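Local coordinates for lipolytic protein G-D-S-L family (Veillonella parvula DSM 2008, PDB 4RW0) that probably hydrolyses ester bonds of acyl substrates as a GDSL-type lipase/acylhydrolase, at residues T148-E151 and A152-G156; P166-R169 and G170-M174. All coordinates share one frame; numbering follows the deposited sequence.

Contact 1. Residues T148-E151 and A152-G156; sequences TLFE and ADQIG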
loop_
_atom_site.group_PDB
_atom_site.type_symbol
_atom_site.label_atom_id
_atom_site.label_comp_id
_atom_site.label_asym_id
_atom_site.label_seq_id
_atom_site.Cartn_x
_atom_site.Cartn_y
_atom_site.Cartn_z
ATOM N N THR A 148 3.876 5.180 -10.795
ATOM C CA THR A 148 5.303 4.950 -10.774
ATOM C C THR A 148 5.759 3.753 -11.548
ATOM O O THR A 148 6.656 3.848 -12.379
ATOM C CB THR A 148 5.784 4.851 -9.281
ATOM O OG1 THR A 148 5.442 6.036 -8.597
ATOM C CG2 THR A 148 7.231 4.695 -9.222
ATOM N N LEU A 149 5.170 2.602 -11.318
ATOM C CA LEU A 149 5.559 1.441 -12.041
ATOM C C LEU A 149 4.982 1.367 -13.465
ATOM O O LEU A 149 5.619 0.757 -14.353
ATOM C CB LEU A 149 5.203 0.180 -11.280
ATOM C CG LEU A 149 6.012 0.055 -9.934
ATOM C CD1 LEU A 149 6.056 -1.377 -9.459
ATOM C CD2 LEU A 149 7.476 0.513 -10.033
ATOM N N PHE A 150 3.776 1.918 -13.665
ATOM C CA PHE A 150 3.174 1.894 -15.004
ATOM C C PHE A 150 4.074 2.641 -15.991
ATOM O O PHE A 150 4.394 2.134 -17.050
ATOM C CB PHE A 150 1.774 2.550 -14.990
ATOM C CG PHE A 150 1.142 2.598 -16.372
ATOM C CD1 PHE A 150 0.584 1.477 -16.927
ATOM C CD2 PHE A 150 1.186 3.767 -17.144
ATOM C CE1 PHE A 150 0.031 1.519 -18.224
ATOM C CE2 PHE A 150 0.664 3.809 -18.452
ATOM C CZ PHE A 150 0.065 2.696 -18.968
ATOM N N GLU A 151 4.489 3.818 -15.601
ATOM C CA GLU A 151 5.382 4.666 -16.456
ATOM C C GLU A 151 6.738 4.051 -16.686
ATOM O O GLU A 151 7.268 4.040 -17.810
ATOM C CB GLU A 151 5.509 6.055 -15.863
ATOM C CG GLU A 151 4.190 6.801 -15.990
ATOM C CD GLU A 151 4.198 8.214 -15.441
ATOM O OE1 GLU A 151 5.175 8.648 -14.786
ATOM O OE2 GLU A 151 3.175 8.905 -15.652
ATOM N N ALA A 152 7.287 3.445 -15.648
ATOM C CA ALA A 152 8.584 2.844 -15.770
ATOM C C ALA A 152 8.515 1.658 -16.670
ATOM O O ALA A 152 9.395 1.428 -17.573
ATOM C CB ALA A 152 9.084 2.415 -14.381
ATOM N N ASP A 153 7.514 0.808 -16.453
ATOM C CA ASP A 153 7.398 -0.396 -17.294
ATOM C C ASP A 153 7.102 -0.016 -18.790
ATOM O O ASP A 153 7.612 -0.657 -19.738
ATOM C CB ASP A 153 6.310 -1.305 -16.761
ATOM C CG ASP A 153 6.038 -2.450 -17.633
ATOM O OD1 ASP A 153 6.762 -3.504 -17.524
ATOM O OD2 ASP A 153 5.005 -2.300 -18.357
ATOM N N GLN A 154 6.322 1.018 -18.962
ATOM C CA GLN A 154 5.888 1.428 -20.288
ATOM C C GLN A 154 7.067 1.862 -21.125
ATOM O O GLN A 154 7.075 1.614 -22.280
ATOM C CB GLN A 154 4.930 2.560 -20.152
ATOM C CG GLN A 154 4.560 3.234 -21.456
ATOM C CD GLN A 154 3.421 4.226 -21.236
ATOM O OE1 GLN A 154 3.576 5.299 -20.594
ATOM N NE2 GLN A 154 2.254 3.836 -21.697
ATOM N N ILE A 155 8.086 2.455 -20.522
ATOM C CA ILE A 155 9.258 2.881 -21.232
ATOM C C ILE A 155 10.340 1.832 -21.339
ATOM O O ILE A 155 11.409 2.077 -21.880
ATOM C CB ILE A 155 9.775 4.144 -20.531
ATOM C CG1 ILE A 155 10.363 5.098 -21.544
ATOM C CG2 ILE A 155 10.793 3.830 -19.447
ATOM C CD1 ILE A 155 10.720 6.426 -20.918
ATOM N N GLY A 156 10.114 0.664 -20.763
ATOM C CA GLY A 156 11.064 -0.428 -20.900
ATOM C C GLY A 156 11.882 -0.758 -19.668
ATOM O O GLY A 156 12.683 -1.665 -19.702
HETATM O O HOH W 1 3.266 -0.508 -18.143
HETATM O O HOH W 2 6.115 5.698 -19.788
#
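D153 N donates to L149 O at 2.8 Å and Q154 N to F150 O at 2.9 Å, the four-residue steps of the last turns of helix 145-154. I155 N adds a similar bond to E151 O, while the bond from A152 N to T148 O is weak. F150 and Q154 form the main side-chain pair. Both place CG anti to the backbone N (chi1 178° and 171°), which sends the ring and the extended glutamine chain out on the same side of the helix, one turn apart. The Q154 amide comes to the ring obliquely, with NE2 3.6 Å from F150 CE2. The amide and ring planes are 67° apart, so the two groups are not stacked flat. The other end of the amide is held by a water, which donates to Q154 OE1 at 2.7 Å and to E151 O at 2.8 Å. E151 O therefore accepts from both I155 N and water. A second water donates to F150 O and to D153 OD2, which gives F150 O two donors as well. Each water joins a backbone carbonyl to a side chain three residues further on. L149 lies on the buried side and packs on F160. F150 also touches Q112 and M117 in loops. The helix ends at Q154. G156 is the first residue to leave helical angles, with a positive phi that suits glycine, and G156 N bonds back to D153 O at 3.0 Å. This is a Schellman motif, the C-terminal cap of helix 145-154.

Contact 2. Residues P166-R169 and G170-M174; sequences PNER and GYRLM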
loop_
_atom_site.group_PDB
_atom_site.type_symbol
_atom_site.label_atom_id
_atom_site.label_comp_id
_atom_site.label_asym_id
_atom_site.label_seq_id
_atom_site.Cartn_x
_atom_site.Cartn_y
_atom_site.Cartn_z
ATOM N N PRO A 166 6.386 -6.727 -7.944
ATOM C CA PRO A 166 7.557 -6.008 -8.349
ATOM C C PRO A 166 8.821 -6.836 -8.192
ATOM O O PRO A 166 8.884 -7.741 -7.341
ATOM C CB PRO A 166 7.556 -4.772 -7.433
ATOM C CG PRO A 166 6.126 -4.634 -6.962
ATOM C CD PRO A 166 5.668 -6.065 -6.823
ATOM N N ASN A 167 9.825 -6.595 -9.031
ATOM C CA ASN A 167 11.180 -7.073 -8.746
ATOM C C ASN A 167 11.915 -5.992 -7.894
ATOM O O ASN A 167 11.319 -5.014 -7.541
ATOM C CB ASN A 167 11.925 -7.413 -10.052
ATOM C CG ASN A 167 12.178 -6.196 -10.890
ATOM O OD1 ASN A 167 12.232 -5.059 -10.396
ATOM N ND2 ASN A 167 12.369 -6.416 -12.182
ATOM N N GLU A 168 13.217 -6.173 -7.603
ATOM C CA GLU A 168 13.974 -5.231 -6.758
ATOM C C GLU A 168 13.970 -3.844 -7.306
ATOM O O GLU A 168 13.951 -2.886 -6.556
ATOM C CB GLU A 168 15.418 -5.677 -6.587
ATOM C CG GLU A 168 15.636 -6.772 -5.513
ATOM C CD GLU A 168 17.109 -7.027 -5.199
ATOM O OE1 GLU A 168 17.924 -6.054 -5.034
ATOM O OE2 GLU A 168 17.487 -8.218 -5.042
ATOM N N ARG A 169 14.016 -3.690 -8.637
ATOM C CA ARG A 169 13.989 -2.335 -9.212
ATOM C C ARG A 169 12.664 -1.687 -8.959
ATOM O O ARG A 169 12.593 -0.521 -8.625
ATOM C CB ARG A 169 14.336 -2.355 -10.736
ATOM C CG ARG A 169 14.221 -0.952 -11.382
ATOM C CD ARG A 169 14.571 -0.885 -12.872
ATOM N NE ARG A 169 15.976 -1.151 -13.099
ATOM C CZ ARG A 169 16.480 -2.270 -13.459
ATOM N NH1 ARG A 169 15.725 -3.316 -13.719
ATOM N NH2 ARG A 169 17.800 -2.356 -13.578
ATOM N N GLY A 170 11.605 -2.455 -9.118
ATOM C CA GLY A 170 10.265 -1.933 -8.895
ATOM C C GLY A 170 10.084 -1.516 -7.448
ATOM O O GLY A 170 9.503 -0.520 -7.173
ATOM N N TYR A 171 10.652 -2.301 -6.515
ATOM C CA TYR A 171 10.575 -1.906 -5.078
ATOM C C TYR A 171 11.393 -0.648 -4.779
ATOM O O TYR A 171 10.958 0.198 -3.974
ATOM C CB TYR A 171 10.991 -3.067 -4.199
ATOM C CG TYR A 171 9.924 -4.153 -4.000
ATOM C CD1 TYR A 171 8.687 -3.793 -3.569
ATOM C CD2 TYR A 171 10.165 -5.493 -4.234
ATOM C CE1 TYR A 171 7.681 -4.736 -3.414
ATOM C CE2 TYR A 171 9.181 -6.495 -4.038
ATOM C CZ TYR A 171 7.932 -6.088 -3.619
ATOM O OH TYR A 171 6.883 -6.948 -3.349
ATOM N N ARG A 172 12.560 -0.446 -5.457
ATOM C CA ARG A 172 13.299 0.794 -5.229
ATOM C C ARG A 172 12.483 2.005 -5.694
ATOM O O ARG A 172 12.366 3.002 -4.952
ATOM C CB ARG A 172 14.665 0.792 -5.912
ATOM C CG ARG A 172 15.631 -0.217 -5.384
ATOM C CD ARG A 172 17.063 0.117 -5.841
ATOM N NE ARG A 172 17.198 0.003 -7.291
ATOM C CZ ARG A 172 17.422 -1.097 -7.970
ATOM N NH1 ARG A 172 17.655 -2.264 -7.372
ATOM N NH2 ARG A 172 17.541 -1.026 -9.295
ATOM N N LEU A 173 11.889 1.919 -6.896
ATOM C CA LEU A 173 11.114 3.031 -7.425
ATOM C C LEU A 173 9.903 3.349 -6.525
ATOM O O LEU A 173 9.566 4.497 -6.294
ATOM C CB LEU A 173 10.654 2.747 -8.846
ATOM C CG LEU A 173 11.800 2.661 -9.897
ATOM C CD1 LEU A 173 11.298 2.301 -11.299
ATOM C CD2 LEU A 173 12.589 3.946 -9.967
HETATM N N MSE A 174 9.294 2.309 -5.968
HETATM C CA MSE A 174 8.154 2.505 -5.038
HETATM C C MSE A 174 8.633 3.185 -3.813
HETATM O O MSE A 174 8.012 4.085 -3.363
HETATM C CB MSE A 174 7.505 1.135 -4.742
HETATM C CG MSE A 174 6.685 0.540 -5.845
HETATM SE SE MSE A 174 5.978 -1.236 -5.305
HETATM C CE MSE A 174 4.601 -0.709 -3.973
HETATM O O HOH W 3 17.407 -3.290 -4.457
HETATM O O HOH W 4 19.079 -4.917 -7.268
#
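P166 CB sits over the centre of one face of the Y171 ring, 3.9 Å from the centroid and 4° off the normal, a CH-pi contact. One face of the R172 guanidinium carries R169 CA, offset toward the rim, and a water lies in plane at its edge. The setting is the N-terminus of helix 168-182, with N167 as N-cap. P166 probably follows the histidine of the last conserved block of SGNH hydrolases. P166 CG also meets the selenium of M174, a selenomethionine, at 3.8 Å. Y171 OH hydrogen-bonds to Y17 O, which ties down the far end of the ring. Replacing Y171 by alanine is likely to open a gap over P166 CB and leave Y17 O without this donor. E168 OE1 and R172 NH1 are 4.5 Å apart, and two waters bridge them, one holding R172 NH1 only weakly. E168 OE1 forms a salt bridge with R23. The R169 and R172 guanidinium planes are 86° apart, and R169 NH1 hydrogen-bonds to I158 O. N167 has CG between its backbone N and carbonyl carbon (chi1 66°). This brings OD1 back to the helix start, where it accepts from G170 N at 3.0 Å and weakly from R169 N.

How the contacts relate
Contact 1 closes helix 145-154 and contact 2 opens the next helix, 168-182. Their centres are 11 Å apart, and the helices pack methyl groups against backbone oxygens and against L173. L149 CD2 reaches G170 O at 3.7 Å, where glycine has no side chain. T148 CG2 lies 3.7 Å from L173 O, and A152 CB 3.8 Å from L173 CD1. L149 also packs on P166 and M174, so the buried side of contact 1 meets the proline end of contact 2. Contact 2 probably follows directly on the catalytic histidine of this family. A glycerol, probably from the crystallisation liquor, bonds to R172 in contact 2. The sodium site of D30, I33 and V36 includes no residue of either contact.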